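Local atomic coordinates of folylpolyglutamate synthase (FolC) (Helicobacter pylori, PDB entry 6K8C), a protein that probably adds glutamate to dihydropteroate and then, one residue at a time, to reduced folates, using ATP to make dihydrofolate and folylpolyglutamates. Residues A[34-37]-A[38-41]; A[131-134]-A[135-138]; A[183-186]-A[187-190]. All coordinates share one frame; numbering follows the deposited sequence.

Interaction 1: residues A[34-37]-A[38-41]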
ATOM      1  N   ILE A  34      23.748   7.552  -2.496  1.00 30.90           N
ATOM      2  CA  ILE A  34      22.845   8.670  -2.765  1.00 29.28           C
ATOM      3  C   ILE A  34      22.389   9.300  -1.457  1.00 29.68           C
ATOM      4  O   ILE A  34      22.423  10.526  -1.289  1.00 31.32           O
ATOM      5  CB  ILE A  34      21.637   8.210  -3.605  1.00 37.58           C
ATOM      6  CG1 ILE A  34      22.040   7.926  -5.053  1.00 36.52           C
ATOM      7  CG2 ILE A  34      20.532   9.272  -3.579  1.00 29.87           C
ATOM      8  CD1 ILE A  34      20.971   7.177  -5.834  1.00 32.14           C
ATOM      9  N   TYR A  35      21.958   8.463  -0.509  1.00 32.50           N
ATOM     10  CA  TYR A  35      21.380   8.980   0.728  1.00 36.03           C
ATOM     11  C   TYR A  35      22.428   9.701   1.566  1.00 32.12           C
ATOM     12  O   TYR A  35      22.135  10.733   2.181  1.00 33.69           O
ATOM     13  CB  TYR A  35      20.721   7.844   1.524  1.00 32.80           C
ATOM     14  CG  TYR A  35      19.935   8.358   2.706  1.00 34.64           C
ATOM     15  CD1 TYR A  35      18.882   9.243   2.523  1.00 32.23           C
ATOM     16  CD2 TYR A  35      20.268   7.995   4.006  1.00 31.12           C
ATOM     17  CE1 TYR A  35      18.174   9.743   3.593  1.00 32.96           C
ATOM     18  CE2 TYR A  35      19.555   8.489   5.090  1.00 29.42           C
ATOM     19  CZ  TYR A  35      18.511   9.362   4.870  1.00 33.60           C
ATOM     20  OH  TYR A  35      17.796   9.867   5.931  1.00 38.15           O
ATOM     21  N   LYS A  36      23.656   9.179   1.595  1.00 31.94           N
ATOM     22  CA  LYS A  36      24.735   9.858   2.307  1.00 39.19           C
ATOM     23  C   LYS A  36      24.969  11.251   1.735  1.00 37.03           C
ATOM     24  O   LYS A  36      25.118  12.225   2.482  1.00 37.24           O
ATOM     25  CB  LYS A  36      26.014   9.022   2.243  1.00 42.51           C
ATOM     26  CG  LYS A  36      26.757   8.913   3.570  1.00 59.23           C
ATOM     27  CD  LYS A  36      26.148   7.831   4.464  1.00 78.65           C
ATOM     28  CE  LYS A  36      27.007   7.572   5.698  1.00 73.75           C
ATOM     29  NZ  LYS A  36      26.778   6.213   6.266  1.00 68.55           N
ATOM     30  N   ASP A  37      24.983  11.363   0.403  1.00 32.64           N
ATOM     31  CA  ASP A  37      25.115  12.672  -0.233  1.00 36.76           C
ATOM     32  C   ASP A  37      23.935  13.571   0.101  1.00 37.34           C
ATOM     33  O   ASP A  37      24.108  14.776   0.324  1.00 33.98           O
ATOM     34  CB  ASP A  37      25.234  12.516  -1.748  1.00 40.73           C
ATOM     35  CG  ASP A  37      26.550  11.912  -2.171  1.00 49.88           C
ATOM     36  OD1 ASP A  37      27.370  11.584  -1.288  1.00 42.74           O
ATOM     37  OD2 ASP A  37      26.762  11.766  -3.393  1.00 45.41           O
ATOM     38  N   PHE A  38      22.722  13.010   0.119  1.00 33.90           N
ATOM     39  CA  PHE A  38      21.549  13.807   0.465  1.00 30.75           C
ATOM     40  C   PHE A  38      21.690  14.406   1.858  1.00 27.42           C
ATOM     41  O   PHE A  38      21.404  15.592   2.070  1.00 38.49           O
ATOM     42  CB  PHE A  38      20.270  12.959   0.388  1.00 34.68           C
ATOM     43  CG  PHE A  38      19.077  13.626   1.021  1.00 29.50           C
ATOM     44  CD1 PHE A  38      18.299  14.511   0.296  1.00 31.15           C
ATOM     45  CD2 PHE A  38      18.764  13.404   2.352  1.00 33.55           C
ATOM     46  CE1 PHE A  38      17.220  15.144   0.877  1.00 36.27           C
ATOM     47  CE2 PHE A  38      17.689  14.038   2.941  1.00 30.40           C
ATOM     48  CZ  PHE A  38      16.910  14.902   2.203  1.00 33.18           C
ATOM     49  N   LYS A  39      22.101  13.588   2.830  1.00 33.90           N
ATOM     50  CA  LYS A  39      22.187  14.066   4.205  1.00 37.59           C
ATOM     51  C   LYS A  39      23.243  15.157   4.335  1.00 42.84           C
ATOM     52  O   LYS A  39      23.025  16.169   5.012  1.00 40.13           O
ATOM     53  CB  LYS A  39      22.485  12.900   5.144  1.00 40.36           C
ATOM     54  CG  LYS A  39      21.265  12.035   5.474  1.00 40.95           C
ATOM     55  CD  LYS A  39      21.610  10.976   6.504  1.00 42.11           C
ATOM     56  CE  LYS A  39      22.644  10.002   5.973  1.00 41.72           C
ATOM     57  NZ  LYS A  39      23.007   8.973   6.984  1.00 56.87           N
ATOM     58  N   ASN A  40      24.384  14.978   3.667  1.00 39.46           N
ATOM     59  CA  ASN A  40      25.400  16.027   3.631  1.00 52.21           C
ATOM     60  C   ASN A  40      24.846  17.306   3.013  1.00 43.74           C
ATOM     61  O   ASN A  40      24.968  18.392   3.591  1.00 48.63           O
ATOM     62  CB  ASN A  40      26.626  15.546   2.850  1.00 45.64           C
ATOM     63  CG  ASN A  40      27.539  14.645   3.677  1.00 49.52           C
ATOM     64  OD1 ASN A  40      27.575  14.726   4.908  1.00 57.83           O
ATOM     65  ND2 ASN A  40      28.298  13.796   2.995  1.00 59.00           N
ATOM     66  N   ALA A  41      24.217  17.195   1.838  1.00 40.16           N
ATOM     67  CA  ALA A  41      23.765  18.393   1.138  1.00 38.94           C
ATOM     68  C   ALA A  41      22.540  19.020   1.784  1.00 41.26           C
ATOM     69  O   ALA A  41      22.310  20.222   1.628  1.00 36.08           O
ATOM     70  CB  ALA A  41      23.467  18.075  -0.329  1.00 42.89           C
TER

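Interaction 2: residues A[131-134]-A[135-138]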
ATOM      1  N   MET A 131      12.361  14.749   2.125  1.00 27.74           N
ATOM      2  CA  MET A 131      12.297  16.205   2.023  1.00 28.68           C
ATOM      3  C   MET A 131      10.977  16.729   2.573  1.00 41.56           C
ATOM      4  O   MET A 131      10.943  17.708   3.331  1.00 32.64           O
ATOM      5  CB  MET A 131      12.480  16.644   0.567  1.00 33.16           C
ATOM      6  CG  MET A 131      13.922  16.678   0.094  1.00 42.98           C
ATOM      7  SD  MET A 131      14.904  17.973   0.890  1.00 38.90           S
ATOM      8  CE  MET A 131      14.062  19.439   0.304  1.00 38.62           C
ATOM      9  N   LEU A 132       9.873  16.077   2.203  1.00 29.30           N
ATOM     10  CA  LEU A 132       8.560  16.510   2.658  1.00 33.64           C
ATOM     11  C   LEU A 132       8.370  16.325   4.156  1.00 30.96           C
ATOM     12  O   LEU A 132       7.549  17.033   4.748  1.00 29.43           O
ATOM     13  CB  LEU A 132       7.473  15.748   1.906  1.00 31.62           C
ATOM     14  CG  LEU A 132       7.348  16.070   0.422  1.00 34.89           C
ATOM     15  CD1 LEU A 132       6.399  15.091  -0.249  1.00 28.84           C
ATOM     16  CD2 LEU A 132       6.875  17.498   0.232  1.00 33.08           C
ATOM     17  N   ALA A 133       9.106  15.401   4.777  1.00 29.49           N
ATOM     18  CA  ALA A 133       8.952  15.090   6.194  1.00 36.19           C
ATOM     19  C   ALA A 133       9.982  15.794   7.070  1.00 33.67           C
ATOM     20  O   ALA A 133      10.134  15.428   8.241  1.00 32.23           O
ATOM     21  CB  ALA A 133       9.033  13.577   6.411  1.00 28.17           C
ATOM     22  N   LYS A 134      10.675  16.801   6.529  1.00 31.69           N
ATOM     23  CA  LYS A 134      11.751  17.482   7.247  1.00 31.01           C
ATOM     24  C   LYS A 134      11.335  17.915   8.650  1.00 26.47           C
ATOM     25  O   LYS A 134      12.113  17.781   9.604  1.00 34.07           O
ATOM     26  CB  LYS A 134      12.210  18.699   6.436  1.00 36.41           C
ATOM     27  CG  LYS A 134      13.297  19.539   7.094  1.00 35.58           C
ATOM     28  CD  LYS A 134      13.400  20.899   6.409  1.00 40.76           C
ATOM     29  CE  LYS A 134      14.832  21.401   6.365  1.00 56.38           C
ATOM     30  NZ  LYS A 134      15.475  21.359   7.706  1.00 55.09           N
ATOM     31  N   ASP A 135      10.120  18.442   8.797  1.00 29.12           N
ATOM     32  CA  ASP A 135       9.641  18.952  10.076  1.00 34.00           C
ATOM     33  C   ASP A 135       8.566  18.067  10.697  1.00 40.27           C
ATOM     34  O   ASP A 135       7.771  18.544  11.515  1.00 34.37           O
ATOM     35  CB  ASP A 135       9.114  20.377   9.919  1.00 33.88           C
ATOM     36  CG  ASP A 135      10.178  21.335   9.423  1.00 38.23           C
ATOM     37  OD1 ASP A 135      11.280  21.350  10.010  1.00 39.68           O
ATOM     38  OD2 ASP A 135       9.913  22.059   8.443  1.00 42.54           O
ATOM     39  N   CYS A 136       8.526  16.789  10.333  1.00 31.64           N
ATOM     40  CA  CYS A 136       7.549  15.869  10.893  1.00 27.40           C
ATOM     41  C   CYS A 136       8.068  15.252  12.184  1.00 28.28           C
ATOM     42  O   CYS A 136       9.276  15.147  12.412  1.00 30.11           O
ATOM     43  CB  CYS A 136       7.210  14.761   9.894  1.00 30.38           C
ATOM     44  SG  CYS A 136       6.109  15.290   8.590  1.00 32.38           S
ATOM     45  N   ASP A 137       7.129  14.836  13.035  1.00 35.04           N
ATOM     46  CA  ASP A 137       7.502  14.075  14.217  1.00 30.13           C
ATOM     47  C   ASP A 137       7.739  12.608  13.889  1.00 28.78           C
ATOM     48  O   ASP A 137       8.591  11.964  14.513  1.00 28.62           O
ATOM     49  CB  ASP A 137       6.416  14.208  15.286  1.00 28.66           C
ATOM     50  CG  ASP A 137       6.182  15.645  15.696  1.00 33.41           C
ATOM     51  OD1 ASP A 137       7.114  16.250  16.256  1.00 36.93           O
ATOM     52  OD2 ASP A 137       5.080  16.171  15.445  1.00 32.35           O
ATOM     53  N   TYR A 138       6.998  12.067  12.925  1.00 28.52           N
ATOM     54  CA  TYR A 138       7.087  10.659  12.572  1.00 26.94           C
ATOM     55  C   TYR A 138       7.043  10.521  11.060  1.00 25.52           C
ATOM     56  O   TYR A 138       6.332  11.266  10.377  1.00 24.76           O
ATOM     57  CB  TYR A 138       5.948   9.838  13.203  1.00 24.03           C
ATOM     58  CG  TYR A 138       6.041   9.755  14.709  1.00 28.24           C
ATOM     59  CD1 TYR A 138       6.764   8.743  15.328  1.00 33.58           C
ATOM     60  CD2 TYR A 138       5.411  10.698  15.515  1.00 29.34           C
ATOM     61  CE1 TYR A 138       6.856   8.670  16.710  1.00 33.81           C
ATOM     62  CE2 TYR A 138       5.501  10.638  16.889  1.00 29.17           C
ATOM     63  CZ  TYR A 138       6.224   9.624  17.484  1.00 33.21           C
ATOM     64  OH  TYR A 138       6.310   9.560  18.860  1.00 33.07           O
TER
HETATM   65  O   HOH W   1       7.717  18.514   6.988  1.00 32.67           O
HETATM   66  O   HOH W   2      11.760  15.853  11.425  1.00 37.41           O

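Interaction 3: residues A[183-186]-A[187-190]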
ATOM      1  N   THR A 183      14.724 -12.101   3.044  1.00 47.21           N
ATOM      2  CA  THR A 183      15.109 -10.785   2.540  1.00 49.20           C
ATOM      3  C   THR A 183      14.392  -9.669   3.290  1.00 50.27           C
ATOM      4  O   THR A 183      14.983  -8.617   3.564  1.00 51.40           O
ATOM      5  CB  THR A 183      14.825 -10.691   1.040  1.00 55.16           C
ATOM      6  OG1 THR A 183      13.415 -10.544   0.821  1.00 63.27           O
ATOM      7  CG2 THR A 183      15.312 -11.944   0.331  1.00 58.04           C
ATOM      8  N   LYS A 184      13.119  -9.879   3.635  1.00 33.79           N
ATOM      9  CA  LYS A 184      12.370  -8.860   4.361  1.00 33.51           C
ATOM     10  C   LYS A 184      12.863  -8.725   5.797  1.00 35.03           C
ATOM     11  O   LYS A 184      13.045  -7.610   6.297  1.00 38.22           O
ATOM     12  CB  LYS A 184      10.876  -9.191   4.335  1.00 37.48           C
ATOM     13  CG  LYS A 184      10.259  -9.197   2.944  1.00 39.21           C
ATOM     14  CD  LYS A 184       8.739  -9.212   3.011  1.00 38.77           C
ATOM     15  CE  LYS A 184       8.114  -9.261   1.619  1.00 33.58           C
ATOM     16  NZ  LYS A 184       8.311  -7.994   0.873  1.00 36.69           N
ATOM     17  N   LEU A 185      13.097  -9.848   6.472  1.00 39.32           N
ATOM     18  CA  LEU A 185      13.389  -9.824   7.897  1.00 32.17           C
ATOM     19  C   LEU A 185      14.840  -9.490   8.212  1.00 39.55           C
ATOM     20  O   LEU A 185      15.127  -9.050   9.330  1.00 36.41           O
ATOM     21  CB  LEU A 185      13.030 -11.174   8.525  1.00 31.10           C
ATOM     22  CG  LEU A 185      11.536 -11.497   8.543  1.00 33.07           C
ATOM     23  CD1 LEU A 185      11.312 -12.995   8.716  1.00 37.04           C
ATOM     24  CD2 LEU A 185      10.838 -10.710   9.640  1.00 33.51           C
ATOM     25  N   LYS A 186      15.759  -9.682   7.261  1.00 37.42           N
ATOM     26  CA  LYS A 186      17.176  -9.501   7.563  1.00 48.39           C
ATOM     27  C   LYS A 186      17.500  -8.064   7.948  1.00 48.89           C
ATOM     28  O   LYS A 186      18.431  -7.826   8.727  1.00 49.12           O
ATOM     29  CB  LYS A 186      18.032  -9.934   6.371  1.00 50.66           C
ATOM     30  CG  LYS A 186      18.515 -11.370   6.465  1.00 60.72           C
ATOM     31  CD  LYS A 186      19.220 -11.811   5.193  1.00 71.24           C
ATOM     32  CE  LYS A 186      19.605 -13.280   5.274  1.00 73.71           C
ATOM     33  NZ  LYS A 186      18.880 -14.102   4.267  1.00 74.04           N
ATOM     34  N   ALA A 187      16.750  -7.098   7.425  1.00 39.75           N
ATOM     35  CA  ALA A 187      16.984  -5.692   7.714  1.00 48.19           C
ATOM     36  C   ALA A 187      16.230  -5.205   8.948  1.00 48.38           C
ATOM     37  O   ALA A 187      16.098  -3.990   9.140  1.00 43.07           O
ATOM     38  CB  ALA A 187      16.616  -4.840   6.500  1.00 53.18           C
ATOM     39  N   MET A 188      15.733  -6.115   9.785  1.00 39.16           N
ATOM     40  CA  MET A 188      15.090  -5.695  11.021  1.00 32.94           C
ATOM     41  C   MET A 188      16.103  -5.002  11.925  1.00 39.88           C
ATOM     42  O   MET A 188      17.277  -5.380  11.980  1.00 36.91           O
ATOM     43  CB  MET A 188      14.448  -6.894  11.735  1.00 38.04           C
ATOM     44  CG  MET A 188      15.353  -7.648  12.697  1.00 34.40           C
ATOM     45  SD  MET A 188      14.503  -8.849  13.754  1.00 36.66           S
ATOM     46  CE  MET A 188      13.679  -9.899  12.558  1.00 29.63           C
ATOM     47  N   GLY A 189      15.653  -3.952  12.596  1.00 39.07           N
ATOM     48  CA  GLY A 189      16.469  -3.222  13.545  1.00 36.19           C
ATOM     49  C   GLY A 189      16.324  -3.766  14.949  1.00 40.43           C
ATOM     50  O   GLY A 189      15.997  -4.938  15.157  1.00 39.68           O
ATOM     51  N   SER A 190      16.547  -2.893  15.931  1.00 34.34           N
ATOM     52  CA  SER A 190      16.575  -3.328  17.319  1.00 36.58           C
ATOM     53  C   SER A 190      15.185  -3.516  17.915  1.00 36.24           C
ATOM     54  O   SER A 190      15.058  -4.180  18.948  1.00 34.37           O
ATOM     55  CB  SER A 190      17.365  -2.325  18.162  1.00 33.67           C
ATOM     56  OG  SER A 190      16.735  -1.055  18.161  1.00 40.15           O
TER

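Interaction 1: residues A[34-37]-A[38-41]
Tyr35 O accepts the amide hydrogen of Lys39 at 2.9 Å (Lys39 N to Tyr35 O). It is one of four successive i to i+4 bonds: Phe38 N to Ile34 O, Asn40 N to Lys36 O and Ala41 N to Asp37 O complete a regular alpha-helical ladder over the last turns of the helix. The side chains of the same pair also touch. The Tyr35 ring swings out with CG anti to the backbone N (chi1 -172°), and the aliphatic part of Lys39 comes over one of its faces. Lys39 CG stands 4.1 Å from the centroid of the Tyr35 ring, 22° off the ring normal, which meets the geometry of a CH-pi contact. Lys39 CD lies 3.5 Å from Tyr35 CE2, and a bend at chi3 then brings Lys39 CE alongside the same side of the ring, 3.7 Å from Tyr35 CD2. One step further, Lys39 NZ is 4.7 Å from Lys36 NZ, like charges close together, which probably repel mildly, at the solvent-facing side of the helix where Lys36 is exposed. Towards Phe38 the tyrosine makes a different contact: Tyr35 CE1 and Phe38 CD2 are 3.9 Å apart, and the planes are only 12° from parallel, yet the centroids are 6.0 Å apart and the rings barely overlap. Phe38 continues into an aromatic group with Phe42 and an edge-to-face Phe43. Ile34 and Phe38 bury this face of helix 28-41 against Phe115 of helix 114-118 and against helix 121-132, while Tyr35 rests on the loop residues Ile45 and Leu155.

Interaction 2: residues A[131-134]-A[135-138]
Ala133 to Cys136 form a type I beta turn just beyond helix 121-132, closed by Cys136 N donating to Ala133 O at 3.0 Å with an N-H...O angle of 165°. Side-chain contact across the turn is small and apolar. Cys136 SG lies beside its own backbone N (chi1 -77°), which turns the sulfur back over Ala133; it comes 3.7 Å from Ala133 CA and 4.0 Å from Ala133 CB. Both residues are buried and also touch Leu77 of strand 76-79. The turn reverses the chain between helix 121-132 and strand 138-142, a helix-to-strand connection in the P-loop NTPase-like middle domain of the Mur ligase family, and the strand enters that domain's sheet next to strand 76-79. Two waters bridge main-chain groups that the turn itself does not pair. One donates to Leu132 O at 2.7 Å and accepts from Asp135 N, whereas the other donates both to Lys134 O and to Cys136 O, the latter at 2.8 Å. On the outer side, the exposed Lys134 and Asp135 side chains run side by side in the same direction. Their charged ends do not meet, since Lys134 NZ and Asp135 OD1 remain 4.8 Å apart, and the lysine instead makes a cation-pi contact with Phe43. Lys75 holds both the turn, through NZ to Asp135 O, and the residue after it, through its backbone N to Asp137 OD2.

Interaction 3: residues A[183-186]-A[187-190]
Met188 places CG between its backbone N and carbonyl carbon (chi1 89°) and bends again at chi3 (56°), which folds its methyl end back towards Leu185. Met188 CE thereby comes 3.6 Å from Leu185 O and 4.2 Å from Leu185 CD2. That CD2 is the leucine methyl that meets Met188 CE, the two side chains passing at a slant. The backbone beneath is a type I beta turn from Leu185 to Met188, in which Met188 N donates to Leu185 O at 3.0 Å (N-H...O angle 156°). Met188 CB also lies 3.3 Å from Leu185 O, so the same oxygen that takes the amide hydrogen is lined by the methionine side chain. At the surface, Lys186 turns away from the turn, and its NZ is bonded to Gln182 OE1 one helical turn earlier; Ala187 O accepts from Lys157 NZ. The turn carries the chain from helix 177-185 to strand 191-194. Leu185 and Met188 both rest on Phe162 of strand 159-162 and on Ile208 of helix 199-211, so the pair lies between that strand and that helix, and the backbone of Ser190 then pairs with Lys215 of strand 215-218.

Each of the three contacts combines buried apolar groups with an exposed polar side, but the backbone differs. Interaction 1 lies in the last turns of helix 28-41 and uses i to i+4 bonds, one aromatic face and a slid-apart ring pair; interactions 2 and 3 are type I turns, each leading from a helix to a parallel strand of the same eight-stranded sheet and each closed by one i to i+3 bond. Water bridges mark interaction 2, while interaction 3 has a methionine folded back on the leucine of its turn. Interactions 1 and 2 meet directly, Phe38 CE1 lying 3.7 Å from Met131 SD, so helices 28-41 and 121-132 are joined. Interaction 3 stands apart, its nearest atoms about 14 Å from those of either.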